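Local coordinates for protein putative peptidase (Parabacteroides merdae, PDB 4L8K) that is a putative serine peptidase of family S41 that probably cleaves peptide bonds in polypeptide substrates, at residues N136-F141 with S204-W209; G108-K113 with S130-N135; A14-M19 with V31-V36. All blocks are in the same frame, centred on the assembly; numbering follows the deposited sequence.

Contact 1 (N136-F141 with S204-W209)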
loop_
_atom_site.group_PDB
_atom_site.type_symbol
_atom_site.label_atom_id
_atom_site.label_comp_id
_atom_site.label_asym_id
_atom_site.label_seq_id
_atom_site.Cartn_x
_atom_site.Cartn_y
_atom_site.Cartn_z
ATOM N N ASN A 136 -12.245 -17.741 9.674
ATOM C CA ASN A 136 -10.778 -17.627 9.705
ATOM C C ASN A 136 -10.337 -16.609 10.758
ATOM O O ASN A 136 -9.483 -16.908 11.610
ATOM C CB ASN A 136 -10.228 -17.182 8.334
ATOM C CG ASN A 136 -10.321 -18.158 7.222
ATOM O OD1 ASN A 136 -10.389 -17.748 6.062
ATOM N ND2 ASN A 136 -10.255 -19.469 7.523
ATOM N N LEU A 137 -10.954 -15.400 10.707
ATOM C CA LEU A 137 -10.662 -14.315 11.640
ATOM C C LEU A 137 -11.054 -14.688 13.070
ATOM O O LEU A 137 -10.238 -14.501 13.967
ATOM C CB LEU A 137 -11.339 -12.997 11.205
ATOM C CG LEU A 137 -10.708 -12.310 9.995
ATOM C CD1 LEU A 137 -11.706 -11.373 9.306
ATOM C CD2 LEU A 137 -9.375 -11.601 10.352
ATOM N N ASP A 138 -12.265 -15.247 13.278
ATOM C CA ASP A 138 -12.724 -15.660 14.610
ATOM C C ASP A 138 -11.798 -16.704 15.242
ATOM O O ASP A 138 -11.503 -16.601 16.434
ATOM C CB ASP A 138 -14.159 -16.207 14.558
ATOM C CG ASP A 138 -15.240 -15.143 14.446
ATOM O OD1 ASP A 138 -14.896 -13.938 14.488
ATOM O OD2 ASP A 138 -16.425 -15.515 14.305
ATOM N N TYR A 139 -11.319 -17.676 14.444
ATOM C CA TYR A 139 -10.416 -18.738 14.904
ATOM C C TYR A 139 -9.020 -18.208 15.257
ATOM O O TYR A 139 -8.439 -18.642 16.258
ATOM C CB TYR A 139 -10.320 -19.863 13.874
ATOM C CG TYR A 139 -11.444 -20.861 14.049
ATOM C CD1 TYR A 139 -11.492 -21.700 15.165
ATOM C CD2 TYR A 139 -12.484 -20.943 13.129
ATOM C CE1 TYR A 139 -12.553 -22.582 15.366
ATOM C CE2 TYR A 139 -13.541 -21.842 13.309
ATOM C CZ TYR A 139 -13.566 -22.659 14.428
ATOM O OH TYR A 139 -14.571 -23.564 14.610
HETATM N N MSE A 140 -8.509 -17.254 14.459
HETATM C CA MSE A 140 -7.208 -16.637 14.689
HETATM C C MSE A 140 -7.271 -15.844 16.009
HETATM O O MSE A 140 -6.396 -16.018 16.859
HETATM C CB MSE A 140 -6.785 -15.784 13.466
HETATM C CG MSE A 140 -5.474 -14.998 13.637
HETATM SE SE MSE A 140 -5.809 -13.270 14.516
HETATM C CE MSE A 140 -6.842 -12.369 13.035
ATOM N N PHE A 141 -8.315 -15.048 16.205
ATOM C CA PHE A 141 -8.499 -14.265 17.427
ATOM C C PHE A 141 -8.666 -15.177 18.641
ATOM O O PHE A 141 -8.059 -14.889 19.677
ATOM C CB PHE A 141 -9.681 -13.252 17.319
ATOM C CG PHE A 141 -9.439 -12.056 16.402
ATOM C CD1 PHE A 141 -8.243 -11.336 16.456
ATOM C CD2 PHE A 141 -10.427 -11.618 15.526
ATOM C CE1 PHE A 141 -8.030 -10.227 15.621
ATOM C CE2 PHE A 141 -10.209 -10.513 14.693
ATOM C CZ PHE A 141 -9.011 -9.829 14.737
ATOM N N SER A 204 -17.525 -4.783 13.068
ATOM C CA SER A 204 -18.032 -6.129 12.803
ATOM C C SER A 204 -18.935 -6.600 13.949
ATOM O O SER A 204 -18.765 -6.144 15.080
ATOM C CB SER A 204 -16.854 -7.087 12.644
ATOM O OG SER A 204 -17.273 -8.435 12.523
ATOM N N ASP A 205 -19.853 -7.544 13.668
ATOM C CA ASP A 205 -20.712 -8.185 14.685
ATOM C C ASP A 205 -20.019 -9.447 15.230
ATOM O O ASP A 205 -20.467 -10.036 16.215
ATOM C CB ASP A 205 -22.114 -8.544 14.117
ATOM C CG ASP A 205 -22.110 -9.398 12.851
ATOM O OD1 ASP A 205 -21.234 -9.176 11.979
ATOM O OD2 ASP A 205 -23.029 -10.228 12.695
ATOM N N ARG A 206 -18.913 -9.844 14.590
ATOM C CA ARG A 206 -18.106 -11.016 14.939
ATOM C C ARG A 206 -17.025 -10.639 15.972
ATOM O O ARG A 206 -17.096 -9.557 16.552
ATOM C CB ARG A 206 -17.488 -11.614 13.658
ATOM C CG ARG A 206 -18.468 -11.877 12.508
ATOM C CD ARG A 206 -19.363 -13.071 12.747
ATOM N NE ARG A 206 -18.593 -14.310 12.858
ATOM C CZ ARG A 206 -18.624 -15.295 11.970
ATOM N NH1 ARG A 206 -19.413 -15.212 10.904
ATOM N NH2 ARG A 206 -17.889 -16.383 12.152
ATOM N N THR A 207 -16.050 -11.530 16.239
ATOM C CA THR A 207 -14.998 -11.279 17.245
ATOM C C THR A 207 -14.162 -10.037 16.871
ATOM O O THR A 207 -13.678 -9.920 15.736
ATOM C CB THR A 207 -14.100 -12.506 17.435
ATOM O OG1 THR A 207 -14.929 -13.617 17.749
ATOM C CG2 THR A 207 -13.055 -12.300 18.545
ATOM N N ARG A 208 -14.031 -9.108 17.834
ATOM C CA ARG A 208 -13.262 -7.886 17.643
ATOM C C ARG A 208 -12.005 -7.901 18.521
ATOM O O ARG A 208 -11.981 -8.581 19.553
ATOM C CB ARG A 208 -14.138 -6.644 17.902
ATOM C CG ARG A 208 -15.131 -6.383 16.746
ATOM C CD ARG A 208 -16.024 -5.181 16.974
ATOM N NE ARG A 208 -16.873 -5.342 18.157
ATOM C CZ ARG A 208 -16.951 -4.459 19.145
ATOM N NH1 ARG A 208 -16.241 -3.341 19.102
ATOM N NH2 ARG A 208 -17.752 -4.677 20.175
ATOM N N TRP A 209 -10.951 -7.192 18.094
ATOM C CA TRP A 209 -9.704 -7.112 18.854
ATOM C C TRP A 209 -9.491 -5.661 19.279
ATOM O O TRP A 209 -9.195 -4.790 18.443
ATOM C CB TRP A 209 -8.515 -7.659 18.050
ATOM C CG TRP A 209 -7.235 -7.735 18.836
ATOM C CD1 TRP A 209 -6.337 -6.725 19.040
ATOM C CD2 TRP A 209 -6.693 -8.894 19.499
ATOM N NE1 TRP A 209 -5.275 -7.179 19.793
ATOM C CE2 TRP A 209 -5.465 -8.506 20.083
ATOM C CE3 TRP A 209 -7.141 -10.217 19.683
ATOM C CZ2 TRP A 209 -4.671 -9.397 20.815
ATOM C CZ3 TRP A 209 -6.346 -11.098 20.403
ATOM C CH2 TRP A 209 -5.118 -10.691 20.937
HETATM O O HOH W 1 -13.055 -15.677 18.471
#
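Within the S41 peptidase domain, of the ClpP/crotonase clan, helix 134-143 is tied through Asp138 and Phe141 to the loop 204-209 that leads from strand 197-201 to strand 213-217. Asp138 uses both carboxylate oxygens. OD2 takes both NE and NH2 of Arg206, a side-on salt bridge in which NH2 comes to 2.7 Å of OD2 and NE to 2.9 Å. The two nitrogens reach OD2 from the same face of the carboxylate, whose plane stands 54° from the guanidinium, while OD2 itself lies in the guanidinium plane. The Arg206 chain, bent at chi2 (-74°) and chi3 (-63°), crosses Asp138 at about a right angle. OD1 accepts the backbone N of Thr207 at 3.2 Å, from above the carboxylate plane, and also forms a salt bridge with Arg171, so the acid is probably held as a carboxylate. At the start of the loop, Ser204 OG accepts from Arg206 N in an ST turn. One turn further along the helix, Phe141 CB packs on Thr207 CG2 at 3.7 Å, and its ring lies nearly parallel to the Trp209 five-membered ring but slid well aside, with CE1 reaching Trp209 CB at 3.6 Å. Met140 CE covers one Phe141 face near the rim. A water donates to Asp138 O at 2.7 Å and hydrogen-bonds Thr207 OG1.

Contact 2 (G108-K113 with S130-N135); sequences GGMKYK and SGVGEN
Met110, a selenomethionine, has CG anti to its carbonyl carbon (chi1 -66°), which sets CG 3.7 Å from Val132 CG2; the valine's chi1 of 162° puts CG1 anti to its backbone N, which leaves CG2 beside that N, against the methylene. The two side chains cross at about a right angle, and the Met110 chain, bent at chi3, brings CE to 4.1 Å from Val132 CG1. Next to this apolar pair the backbones are joined by a hydrogen bond, Gly109 N to Gly131 O at 2.9 Å. Gly108 CA adds a CA-H...O contact to the same oxygen. Gly108 and Gly109 form the turn of the hairpin between strands 105-107 and 110-115, at one border of the mixed sheet in the S41 peptidase fold, and residues 130-133 lead into helix 134-143 with Gly133 as N-cap. Both turn glycines lie where a side chain would collide: a CB on Gly108 would run into Gly131 O, and one on Gly109 into Ser130 O. Gly108 also has a positive phi, which by itself favours glycine. Met110 and Val132 both continue onto Tyr125 of strand 120-125 and Leu137 of the helix. Ser130 OG rests 3.5 Å from Gly109 CA.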
loop_
_atom_site.group_PDB
_atom_site.type_symbol
_atom_site.label_atom_id
_atom_site.label_comp_id
_atom_site.label_asym_id
_atom_site.label_seq_id
_atom_site.Cartn_x
_atom_site.Cartn_y
_atom_site.Cartn_z
ATOM N N GLY A 108 -7.046 -19.180 5.716
ATOM C CA GLY A 108 -7.221 -18.444 4.472
ATOM C C GLY A 108 -5.868 -17.928 4.024
ATOM O O GLY A 108 -4.893 -18.677 4.029
ATOM N N GLY A 109 -5.788 -16.632 3.730
ATOM C CA GLY A 109 -4.554 -15.977 3.318
ATOM C C GLY A 109 -3.643 -15.584 4.471
ATOM O O GLY A 109 -2.608 -14.966 4.247
HETATM N N MSE A 110 -3.995 -15.941 5.715
HETATM C CA MSE A 110 -3.181 -15.631 6.904
HETATM C C MSE A 110 -2.333 -16.804 7.387
HETATM O O MSE A 110 -2.794 -17.957 7.427
HETATM C CB MSE A 110 -4.050 -15.192 8.100
HETATM C CG MSE A 110 -4.765 -13.875 7.898
HETATM SE SE MSE A 110 -5.911 -13.438 9.451
HETATM C CE MSE A 110 -7.003 -15.100 9.600
ATOM N N LYS A 111 -1.115 -16.465 7.833
ATOM C CA LYS A 111 -0.194 -17.340 8.541
ATOM C C LYS A 111 -0.161 -16.779 9.939
ATOM O O LYS A 111 -0.004 -15.553 10.092
ATOM C CB LYS A 111 1.219 -17.378 7.931
ATOM C CG LYS A 111 1.314 -17.943 6.534
ATOM C CD LYS A 111 2.776 -17.904 6.110
ATOM C CE LYS A 111 3.023 -18.487 4.742
ATOM N NZ LYS A 111 4.459 -18.281 4.354
ATOM N N TYR A 112 -0.378 -17.622 10.973
ATOM C CA TYR A 112 -0.402 -17.045 12.309
ATOM C C TYR A 112 0.227 -17.964 13.345
ATOM O O TYR A 112 0.208 -19.184 13.214
ATOM C CB TYR A 112 -1.814 -16.576 12.707
ATOM C CG TYR A 112 -2.842 -17.669 12.921
ATOM C CD1 TYR A 112 -3.532 -18.235 11.842
ATOM C CD2 TYR A 112 -3.205 -18.068 14.205
ATOM C CE1 TYR A 112 -4.511 -19.222 12.041
ATOM C CE2 TYR A 112 -4.194 -19.040 14.417
ATOM C CZ TYR A 112 -4.847 -19.611 13.334
ATOM O OH TYR A 112 -5.809 -20.574 13.578
ATOM N N LYS A 113 0.826 -17.358 14.363
ATOM C CA LYS A 113 1.518 -18.074 15.431
ATOM C C LYS A 113 1.694 -17.196 16.670
ATOM O O LYS A 113 1.946 -15.999 16.547
ATOM C CB LYS A 113 2.907 -18.523 14.919
ATOM C CG LYS A 113 3.604 -19.540 15.797
ATOM C CD LYS A 113 4.956 -19.874 15.265
ATOM C CE LYS A 113 5.661 -20.876 16.127
ATOM N NZ LYS A 113 6.881 -21.385 15.442
ATOM N N SER A 130 -5.483 -12.989 -1.499
ATOM C CA SER A 130 -5.706 -14.255 -0.817
ATOM C C SER A 130 -6.741 -13.991 0.267
ATOM O O SER A 130 -6.458 -13.300 1.242
ATOM C CB SER A 130 -4.392 -14.801 -0.260
ATOM O OG SER A 130 -4.462 -16.209 -0.124
ATOM N N GLY A 131 -7.951 -14.474 0.032
ATOM C CA GLY A 131 -9.105 -14.292 0.899
ATOM C C GLY A 131 -9.026 -14.753 2.337
ATOM O O GLY A 131 -8.360 -15.741 2.675
ATOM N N VAL A 132 -9.770 -14.037 3.181
ATOM C CA VAL A 132 -9.889 -14.322 4.609
ATOM C C VAL A 132 -11.384 -14.316 4.899
ATOM O O VAL A 132 -12.059 -13.349 4.580
ATOM C CB VAL A 132 -9.034 -13.328 5.486
ATOM C CG1 VAL A 132 -9.464 -13.309 6.921
ATOM C CG2 VAL A 132 -7.558 -13.671 5.418
ATOM N N GLY A 133 -11.902 -15.418 5.425
ATOM C CA GLY A 133 -13.312 -15.526 5.800
ATOM C C GLY A 133 -13.547 -15.066 7.228
ATOM O O GLY A 133 -12.587 -14.808 7.965
ATOM N N GLU A 134 -14.826 -14.933 7.616
ATOM C CA GLU A 134 -15.241 -14.501 8.954
ATOM C C GLU A 134 -14.824 -15.519 10.021
ATOM O O GLU A 134 -14.420 -15.120 11.112
ATOM C CB GLU A 134 -16.770 -14.254 9.034
ATOM C CG GLU A 134 -17.324 -13.243 8.039
ATOM C CD GLU A 134 -16.964 -11.773 8.203
ATOM O OE1 GLU A 134 -16.155 -11.416 9.096
ATOM O OE2 GLU A 134 -17.494 -10.969 7.404
ATOM N N ASN A 135 -14.913 -16.832 9.698
ATOM C CA ASN A 135 -14.519 -17.920 10.604
ATOM C C ASN A 135 -13.004 -17.931 10.769
ATOM O O ASN A 135 -12.536 -18.026 11.895
ATOM C CB ASN A 135 -15.050 -19.280 10.129
ATOM C CG ASN A 135 -16.554 -19.424 10.216
ATOM O OD1 ASN A 135 -17.232 -18.799 11.006
ATOM N ND2 ASN A 135 -17.115 -20.283 9.425
#

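Contact 3 (A14-M19 with V31-V36)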
loop_
_atom_site.group_PDB
_atom_site.type_symbol
_atom_site.label_atom_id
_atom_site.label_comp_id
_atom_site.label_asym_id
_atom_site.label_seq_id
_atom_site.Cartn_x
_atom_site.Cartn_y
_atom_site.Cartn_z
ATOM N N ALA A 14 -1.546 10.974 -28.053
ATOM C CA ALA A 14 -2.583 10.282 -27.288
ATOM C C ALA A 14 -2.150 10.036 -25.841
ATOM O O ALA A 14 -2.915 10.356 -24.932
ATOM C CB ALA A 14 -2.936 8.965 -27.950
ATOM N N LEU A 15 -0.917 9.519 -25.630
ATOM C CA LEU A 15 -0.380 9.265 -24.301
ATOM C C LEU A 15 -0.245 10.567 -23.491
ATOM O O LEU A 15 -0.630 10.579 -22.325
ATOM C CB LEU A 15 0.974 8.518 -24.368
ATOM C CG LEU A 15 1.630 8.206 -22.998
ATOM C CD1 LEU A 15 0.698 7.400 -22.082
ATOM C CD2 LEU A 15 2.949 7.526 -23.156
ATOM N N TRP A 16 0.287 11.650 -24.100
ATOM C CA TRP A 16 0.434 12.931 -23.410
ATOM C C TRP A 16 -0.947 13.461 -22.943
ATOM O O TRP A 16 -1.076 13.928 -21.807
ATOM C CB TRP A 16 1.147 13.974 -24.309
ATOM C CG TRP A 16 1.448 15.237 -23.552
ATOM C CD1 TRP A 16 2.528 15.470 -22.749
ATOM C CD2 TRP A 16 0.550 16.349 -23.348
ATOM N NE1 TRP A 16 2.406 16.699 -22.135
ATOM C CE2 TRP A 16 1.200 17.260 -22.486
ATOM C CE3 TRP A 16 -0.705 16.704 -23.882
ATOM C CZ2 TRP A 16 0.645 18.508 -22.154
ATOM C CZ3 TRP A 16 -1.254 17.936 -23.548
ATOM C CH2 TRP A 16 -0.592 18.817 -22.685
ATOM N N ARG A 17 -1.960 13.375 -23.832
ATOM C CA ARG A 17 -3.336 13.817 -23.610
ATOM C C ARG A 17 -4.027 12.980 -22.520
ATOM O O ARG A 17 -4.706 13.553 -21.663
ATOM C CB ARG A 17 -4.134 13.760 -24.918
ATOM C CG ARG A 17 -4.809 15.085 -25.290
ATOM C CD ARG A 17 -5.653 14.972 -26.544
ATOM N NE ARG A 17 -7.088 14.998 -26.244
ATOM C CZ ARG A 17 -7.825 13.918 -26.000
ATOM N NH1 ARG A 17 -7.270 12.709 -26.010
ATOM N NH2 ARG A 17 -9.117 14.037 -25.728
ATOM N N ILE A 18 -3.831 11.636 -22.535
ATOM C CA ILE A 18 -4.413 10.737 -21.529
ATOM C C ILE A 18 -3.902 11.148 -20.128
ATOM O O ILE A 18 -4.701 11.249 -19.192
ATOM C CB ILE A 18 -4.152 9.237 -21.845
ATOM C CG1 ILE A 18 -4.993 8.787 -23.061
ATOM C CG2 ILE A 18 -4.463 8.347 -20.619
ATOM C CD1 ILE A 18 -4.551 7.497 -23.729
HETATM N N MSE A 19 -2.579 11.421 -20.013
HETATM C CA MSE A 19 -1.958 11.855 -18.770
HETATM C C MSE A 19 -2.452 13.231 -18.374
HETATM O O MSE A 19 -2.879 13.424 -17.236
HETATM C CB MSE A 19 -0.439 11.858 -18.917
HETATM C CG MSE A 19 0.180 10.466 -18.821
HETATM SE SE MSE A 19 0.239 9.868 -16.991
HETATM C CE MSE A 19 1.605 11.031 -16.262
ATOM N N VAL A 31 7.933 18.740 -12.214
ATOM C CA VAL A 31 7.838 19.040 -13.647
ATOM C C VAL A 31 6.501 19.698 -13.987
ATOM O O VAL A 31 5.517 19.552 -13.253
ATOM C CB VAL A 31 8.089 17.822 -14.592
ATOM C CG1 VAL A 31 9.536 17.346 -14.531
ATOM C CG2 VAL A 31 7.111 16.675 -14.339
ATOM N N ASP A 32 6.492 20.408 -15.127
ATOM C CA ASP A 32 5.347 21.027 -15.780
ATOM C C ASP A 32 5.055 20.155 -17.004
ATOM O O ASP A 32 5.951 19.947 -17.835
ATOM C CB ASP A 32 5.654 22.495 -16.152
ATOM C CG ASP A 32 4.531 23.319 -16.793
ATOM O OD1 ASP A 32 3.563 22.718 -17.323
ATOM O OD2 ASP A 32 4.653 24.566 -16.826
ATOM N N TRP A 33 3.821 19.626 -17.100
ATOM C CA TRP A 33 3.409 18.716 -18.165
ATOM C C TRP A 33 3.399 19.382 -19.552
ATOM O O TRP A 33 3.568 18.678 -20.548
ATOM C CB TRP A 33 2.056 18.060 -17.844
ATOM C CG TRP A 33 1.814 16.776 -18.590
ATOM C CD1 TRP A 33 0.747 16.487 -19.391
ATOM C CD2 TRP A 33 2.640 15.597 -18.579
ATOM N NE1 TRP A 33 0.854 15.208 -19.887
ATOM C CE2 TRP A 33 2.011 14.637 -19.408
ATOM C CE3 TRP A 33 3.836 15.242 -17.915
ATOM C CZ2 TRP A 33 2.567 13.370 -19.644
ATOM C CZ3 TRP A 33 4.362 13.973 -18.112
ATOM C CH2 TRP A 33 3.734 13.053 -18.971
ATOM N N ASP A 34 3.279 20.721 -19.619
ATOM C CA ASP A 34 3.346 21.470 -20.880
ATOM C C ASP A 34 4.783 21.524 -21.405
ATOM O O ASP A 34 4.981 21.446 -22.617
ATOM C CB ASP A 34 2.791 22.898 -20.707
ATOM C CG ASP A 34 1.275 23.016 -20.676
ATOM O OD1 ASP A 34 0.594 22.122 -21.230
ATOM O OD2 ASP A 34 0.770 24.034 -20.146
ATOM N N ASP A 35 5.785 21.651 -20.498
ATOM C CA ASP A 35 7.212 21.667 -20.861
ATOM C C ASP A 35 7.664 20.261 -21.252
ATOM O O ASP A 35 8.587 20.124 -22.057
ATOM C CB ASP A 35 8.110 22.210 -19.726
ATOM C CG ASP A 35 7.745 23.582 -19.160
ATOM O OD1 ASP A 35 7.088 24.378 -19.884
ATOM O OD2 ASP A 35 8.146 23.874 -18.004
ATOM N N VAL A 36 7.011 19.222 -20.669
ATOM C CA VAL A 36 7.239 17.808 -20.986
ATOM C C VAL A 36 6.753 17.594 -22.435
ATOM O O VAL A 36 7.437 16.926 -23.228
ATOM C CB VAL A 36 6.562 16.844 -19.951
ATOM C CG1 VAL A 36 6.440 15.426 -20.496
ATOM C CG2 VAL A 36 7.322 16.835 -18.623
#
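Trp16 and Trp33 exchange two hydrogen bonds, each indole N-H going to the other residue's backbone carbonyl, and so join helix 8-22 to the start of helix 33-43 in the helical region matched to the tricorn protease C1 domain. Trp33 NE1 donates to Trp16 O at 3.0 Å in an almost straight bond (177°), the oxygen lying in the indole plane. In return, Trp16 NE1 donates to Trp33 O at 2.8 Å in a more bent bond, again in the plane of the donor ring. Trp16 has CG anti to its backbone N (chi1 -173°), as has Trp33, and the two side chains slide past each other in opposite directions. Their five-membered rings form an offset stack with centroids 3.7 Å apart and planes only 7° from parallel. Each NE1 lies over a face of the partner ring, toward its rim. The two NE1 donors are therefore close neighbours without bonding to each other, each spending its hydrogen on a carbonyl. An alanine in place of Trp33 would probably leave Trp16 O without this indole donor, uncover the part of the Trp16 face on which its ring lies and open a gap beside Met19. Val36 CG1 also covers part of a Trp33 face, near the rim. The selenomethionine Met19 crosses Trp33 at about a right angle, its CB meeting CZ2 at 3.4 Å. Beyond the pair, Tyr37 meets Trp16 edge-to-face and Phe26 packs on Trp33. Asp32 N-caps helix 33-43, its OD1 accepting from Asp34 N at 3.1 Å. Asp34 itself turns its carboxylate nearly coplanar with the Trp16 indole and puts OD1 at the ring's edge, 3.7 Å from CZ2.

In the fold
Contacts 1 and 2 share helix 134-143 and lie on the same side of the chain's centre, with their own centres 11 Å apart. They touch directly: Arg206 NH2 of contact 1 probably hydrogen-bonds Asn135 OD1 of contact 2 at 2.8 Å, and Leu137 CG packs on Val132 CG1 at 3.5 Å. The segment leading into this helix is thus joined to the hairpin of the mixed sheet, and the helix itself to the loop 204-209. Contact 3 lies across the molecule, in the tricorn C1-like region and not the S41 region of contact 1, about 48 Å from contact 1 and 43 Å from contact 2 between centres. Its nearest atoms are about 28 Å from contact 2, so it joins helices in a separate part of the chain.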